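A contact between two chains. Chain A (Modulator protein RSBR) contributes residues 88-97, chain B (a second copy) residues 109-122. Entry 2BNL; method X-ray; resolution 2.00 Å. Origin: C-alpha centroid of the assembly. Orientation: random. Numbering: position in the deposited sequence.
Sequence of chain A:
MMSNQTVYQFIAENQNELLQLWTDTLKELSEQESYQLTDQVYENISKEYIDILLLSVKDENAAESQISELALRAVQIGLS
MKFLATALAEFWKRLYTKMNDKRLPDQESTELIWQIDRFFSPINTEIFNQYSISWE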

# COMPACT_ATOMS: atom_id res chain seq x y z
N LEU A 88 -4.33 6.24 -3.49
CA LEU A 88 -3.78 6.48 -2.15
C LEU A 88 -2.23 6.60 -2.14
O LEU A 88 -1.70 7.43 -1.36
CB LEU A 88 -4.27 5.42 -1.18
CG LEU A 88 -5.76 5.38 -0.97
CD1 LEU A 88 -6.18 4.63 0.32
CD2 LEU A 88 -6.35 6.80 -0.88
N ALA A 89 -1.56 5.72 -2.88
CA ALA A 89 -0.04 5.78 -3.07
C ALA A 89 0.40 7.16 -3.61
O ALA A 89 1.29 7.83 -3.07
CB ALA A 89 0.43 4.65 -3.95
N GLU A 90 -0.31 7.64 -4.64
CA GLU A 90 -0.04 8.95 -5.18
C GLU A 90 -0.38 10.09 -4.22
O GLU A 90 0.32 11.10 -4.25
CB GLU A 90 -0.84 9.19 -6.53
CG GLU A 90 -0.26 8.79 -7.72
CD GLU A 90 1.23 9.23 -7.84
OE1 GLU A 90 1.53 10.44 -7.98
OE2 GLU A 90 2.08 8.32 -7.72
N PHE A 91 -1.44 9.97 -3.36
CA PHE A 91 -1.80 10.98 -2.42
C PHE A 91 -0.58 11.29 -1.50
O PHE A 91 -0.24 12.45 -1.37
CB PHE A 91 -2.96 10.55 -1.54
CG PHE A 91 -4.33 10.68 -2.17
CD1 PHE A 91 -4.50 10.92 -3.58
CD2 PHE A 91 -5.41 10.48 -1.44
CE1 PHE A 91 -5.72 10.98 -4.13
CE2 PHE A 91 -6.66 10.57 -1.98
CZ PHE A 91 -6.81 10.82 -3.33
N TRP A 92 0.06 10.27 -0.92
CA TRP A 92 1.14 10.52 0.05
C TRP A 92 2.39 11.06 -0.68
O TRP A 92 3.15 11.89 -0.13
CB TRP A 92 1.37 9.36 1.05
CG TRP A 92 2.07 8.15 0.54
CD1 TRP A 92 1.50 6.96 0.08
CD2 TRP A 92 3.46 8.02 0.30
NE1 TRP A 92 2.47 6.13 -0.39
CE2 TRP A 92 3.68 6.76 -0.28
CE3 TRP A 92 4.56 8.86 0.53
CZ2 TRP A 92 4.97 6.31 -0.66
CZ3 TRP A 92 5.84 8.44 0.10
CH2 TRP A 92 6.04 7.15 -0.40
N LYS A 93 2.59 10.61 -1.91
CA LYS A 93 3.74 10.99 -2.68
C LYS A 93 3.69 12.43 -3.11
O LYS A 93 4.75 13.15 -3.12
CB LYS A 93 3.88 10.07 -3.90
CG LYS A 93 4.23 8.68 -3.48
CD LYS A 93 4.39 7.87 -4.77
CE LYS A 93 4.06 6.44 -4.60
NZ LYS A 93 4.12 5.92 -6.02
N ARG A 94 2.46 12.87 -3.40
CA ARG A 94 2.24 14.22 -3.69
C ARG A 94 2.34 15.15 -2.50
O ARG A 94 2.83 16.25 -2.63
CB ARG A 94 0.95 14.36 -4.47
CG ARG A 94 1.18 13.81 -5.91
CD ARG A 94 0.02 14.00 -6.88
NE ARG A 94 0.14 13.03 -8.00
CZ ARG A 94 -0.48 13.12 -9.19
NH1 ARG A 94 -1.25 14.16 -9.49
NH2 ARG A 94 -0.29 12.18 -10.09
N LEU A 95 1.95 14.66 -1.33
CA LEU A 95 2.13 15.38 -0.08
C LEU A 95 3.65 15.45 0.24
O LEU A 95 4.18 16.50 0.67
CB LEU A 95 1.34 14.66 1.02
CG LEU A 95 1.79 15.08 2.43
CD1 LEU A 95 1.25 16.48 2.61
CD2 LEU A 95 1.31 14.22 3.53
N TYR A 96 4.37 14.35 -0.01
CA TYR A 96 5.80 14.40 0.11
C TYR A 96 6.45 15.55 -0.69
O TYR A 96 7.23 16.33 -0.16
CB TYR A 96 6.45 13.05 -0.23
CG TYR A 96 7.92 13.19 -0.44
CD1 TYR A 96 8.81 13.28 0.66
CD2 TYR A 96 8.45 13.28 -1.72
CE1 TYR A 96 10.14 13.42 0.48
CE2 TYR A 96 9.81 13.44 -1.91
CZ TYR A 96 10.63 13.48 -0.80
OH TYR A 96 11.96 13.58 -0.99
N THR A 97 6.12 15.67 -1.94
CA THR A 97 6.69 16.75 -2.82
C THR A 97 6.39 18.13 -2.17
O THR A 97 7.30 18.94 -2.05
CB THR A 97 6.07 16.62 -4.19
OG1 THR A 97 6.34 15.33 -4.72
CG2 THR A 97 6.62 17.67 -5.20
N SER B 109 19.89 7.94 -0.23
CA SER B 109 18.90 7.15 0.43
C SER B 109 17.52 7.35 -0.12
O SER B 109 16.82 6.39 -0.41
CB SER B 109 18.92 7.55 1.89
OG SER B 109 20.05 6.90 2.45
N THR B 110 17.19 8.61 -0.31
CA THR B 110 15.96 8.99 -0.92
C THR B 110 15.76 8.40 -2.33
O THR B 110 14.69 7.89 -2.65
CB THR B 110 15.78 10.55 -0.93
OG1 THR B 110 15.66 11.04 0.43
CG2 THR B 110 14.52 10.93 -1.71
N GLU B 111 16.77 8.46 -3.19
CA GLU B 111 16.61 7.88 -4.51
C GLU B 111 16.40 6.38 -4.48
O GLU B 111 15.65 5.83 -5.29
CB GLU B 111 17.80 8.23 -5.44
CG GLU B 111 17.32 8.43 -6.95
CD GLU B 111 15.73 8.34 -7.19
OE1 GLU B 111 15.06 9.44 -7.09
OE2 GLU B 111 15.18 7.17 -7.49
N LEU B 112 17.09 5.71 -3.58
CA LEU B 112 16.87 4.26 -3.33
C LEU B 112 15.42 3.95 -2.95
O LEU B 112 14.83 3.07 -3.53
CB LEU B 112 17.89 3.77 -2.29
CG LEU B 112 17.69 2.33 -1.81
CD1 LEU B 112 17.91 1.39 -2.99
CD2 LEU B 112 18.58 2.02 -0.55
N ILE B 113 14.83 4.73 -2.04
CA ILE B 113 13.42 4.59 -1.69
C ILE B 113 12.50 4.67 -2.89
O ILE B 113 11.63 3.76 -3.07
CB ILE B 113 12.95 5.61 -0.60
CG1 ILE B 113 13.68 5.31 0.69
CG2 ILE B 113 11.47 5.50 -0.39
CD1 ILE B 113 13.57 6.41 1.69
N TRP B 114 12.73 5.69 -3.73
CA TRP B 114 11.97 5.82 -4.95
C TRP B 114 12.20 4.70 -5.98
O TRP B 114 11.26 4.33 -6.70
CB TRP B 114 12.19 7.20 -5.58
CG TRP B 114 11.74 8.28 -4.67
CD1 TRP B 114 12.44 9.40 -4.30
CD2 TRP B 114 10.46 8.38 -4.00
NE1 TRP B 114 11.69 10.17 -3.44
CE2 TRP B 114 10.48 9.56 -3.23
CE3 TRP B 114 9.32 7.59 -3.99
CZ2 TRP B 114 9.43 9.95 -2.48
CZ3 TRP B 114 8.26 7.97 -3.21
CH2 TRP B 114 8.30 9.13 -2.48
N GLN B 115 13.40 4.15 -6.04
CA GLN B 115 13.67 2.98 -6.85
C GLN B 115 12.90 1.81 -6.38
O GLN B 115 12.35 1.04 -7.18
CB GLN B 115 15.17 2.59 -6.85
CG GLN B 115 16.08 3.54 -7.68
CD GLN B 115 17.57 3.15 -7.52
OE1 GLN B 115 18.01 2.83 -6.43
NE2 GLN B 115 18.31 3.14 -8.63
N ILE B 116 12.94 1.61 -5.08
CA ILE B 116 12.24 0.45 -4.49
C ILE B 116 10.73 0.59 -4.79
O ILE B 116 10.02 -0.36 -5.15
CB ILE B 116 12.55 0.34 -2.98
CG1 ILE B 116 14.02 -0.09 -2.79
CG2 ILE B 116 11.58 -0.61 -2.32
CD1 ILE B 116 14.54 0.01 -1.34
N ASP B 117 10.24 1.81 -4.59
CA ASP B 117 8.79 2.12 -4.74
C ASP B 117 8.36 1.85 -6.19
O ASP B 117 7.39 1.21 -6.43
CB ASP B 117 8.48 3.57 -4.35
CG ASP B 117 7.05 3.93 -4.64
OD1 ASP B 117 6.24 3.64 -3.78
OD2 ASP B 117 6.74 4.48 -5.72
N ARG B 118 9.13 2.27 -7.14
CA ARG B 118 8.79 2.04 -8.53
C ARG B 118 8.74 0.55 -8.91
O ARG B 118 7.94 0.14 -9.70
CB ARG B 118 9.83 2.77 -9.39
CG ARG B 118 9.61 2.62 -10.79
CD ARG B 118 10.65 3.44 -11.64
NE ARG B 118 10.33 3.33 -13.07
CZ ARG B 118 10.41 2.22 -13.81
NH1 ARG B 118 10.80 1.02 -13.28
NH2 ARG B 118 10.08 2.31 -15.11
N PHE B 119 9.63 -0.26 -8.38
CA PHE B 119 9.58 -1.68 -8.63
C PHE B 119 8.42 -2.36 -7.94
O PHE B 119 7.72 -3.14 -8.57
CB PHE B 119 10.89 -2.34 -8.18
CG PHE B 119 10.95 -3.84 -8.44
CD1 PHE B 119 11.26 -4.35 -9.69
CD2 PHE B 119 10.78 -4.74 -7.42
CE1 PHE B 119 11.30 -5.74 -9.89
CE2 PHE B 119 10.80 -6.06 -7.64
CZ PHE B 119 11.01 -6.55 -8.89
N PHE B 120 8.20 -2.08 -6.64
CA PHE B 120 7.21 -2.83 -5.88
C PHE B 120 5.77 -2.39 -6.04
O PHE B 120 4.87 -3.22 -5.96
CB PHE B 120 7.53 -2.81 -4.38
CG PHE B 120 8.60 -3.74 -3.97
CD1 PHE B 120 8.30 -4.99 -3.58
CD2 PHE B 120 9.94 -3.36 -4.04
CE1 PHE B 120 9.34 -5.92 -3.19
CE2 PHE B 120 10.97 -4.25 -3.71
CZ PHE B 120 10.64 -5.52 -3.24
N SER B 121 5.55 -1.07 -6.17
CA SER B 121 4.20 -0.49 -6.04
C SER B 121 3.16 -1.17 -6.95
O SER B 121 2.12 -1.64 -6.47
CB SER B 121 4.21 1.02 -6.19
OG SER B 121 2.95 1.48 -5.59
N PRO B 122 3.46 -1.31 -8.25
CA PRO B 122 2.51 -1.94 -9.11
C PRO B 122 2.31 -3.45 -8.88
O PRO B 122 1.22 -3.96 -9.15
CB PRO B 122 3.09 -1.73 -10.49
CG PRO B 122 4.52 -1.52 -10.28
CD PRO B 122 4.66 -0.85 -8.98
O HOH W 1 12.81 13.01 -3.79

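Two helices from two copies of RSBR lie side by side and run nearly antiparallel, with 165° between their N-to-C directions. Their axes come no closer than 12.6 Å. At that spacing the backbones do not touch, and side chains bridge the gap, large ones over most of its length. The backbones draw nearer toward one end: Ala89(A) CA and Ser121(B) CA are 8.1 Å apart, whereas Tyr96(A) CA and Thr110(B) CA are 11.6 Å apart. The contact is modest and buries 307 Å² in all, counting both sides.

Trp114(B) covers the most surface and is the centre of the contact. Its CA-to-CB bond points sideways, but chi1 in the m well and chi2 of 130° bring the end of the indole nearer to chain A. There it meets three residues of that helix: Trp92(A), Lys93(A) and Tyr96(A). A broad, flat side chain suits this place because it can reach across the wide gap and still offer carbon surface to several neighbours.

Tyr96(A) is the second large contributor. It is buried, and its CA-to-CB bond points toward chain B. Trp114(B) CZ2 lies over one face of the tyrosine ring, 3.6 Å from Tyr96(A) CD2. The two ring planes meet obliquely, at 58°. The hydroxyl reaches further along helix B, where Tyr96(A) OH is 3.8 Å from the methyl carbon Thr110(B) CG2. A water also joins the two aromatic residues. It accepts a hydrogen bond from Trp114(B) NE1 at 3.1 Å and makes another with Tyr96(A) OH at 3.0 Å. The polar atoms of both rings are thus paired while their carbons pack.

Lys93(A) covers almost as much surface and does two kinds of work. Its chain is extended after chi1, with chi2 to chi4 all t. The aliphatic part passes the indole, with Lys93(A) CG 4.1 Å from Trp114(B) CZ3. The amino group goes on to Asp117(B), and Lys93(A) NZ donates a hydrogen bond to Asp117(B) OD2 at 3.0 Å. This is also a salt bridge, the one direct polar link between the stretches. Asp117(B) lies one helical turn beyond Trp114(B) and points toward chain A, so a short acid is enough to meet the long lysine. Within chain A, Glu90(A) OE2 forms a looser salt bridge to Lys93(A) NZ at 3.6 Å, so the ammonium group lies between two carboxylates.

Trp92(A) completes the aromatic group. Its CB points sideways, but its ring end comes nearer to chain B. Trp92(A) CZ3 is 3.6 Å from Trp114(B) CH2. The six-membered rings are near parallel, at 17°, but slid apart with centroids 5.7 Å from each other, so they barely overlap.

Where the backbones are nearer, small residues face each other. Ala89(A) CB and Ser121(B) OG are 4.4 Å apart, a loose contact without a hydrogen bond.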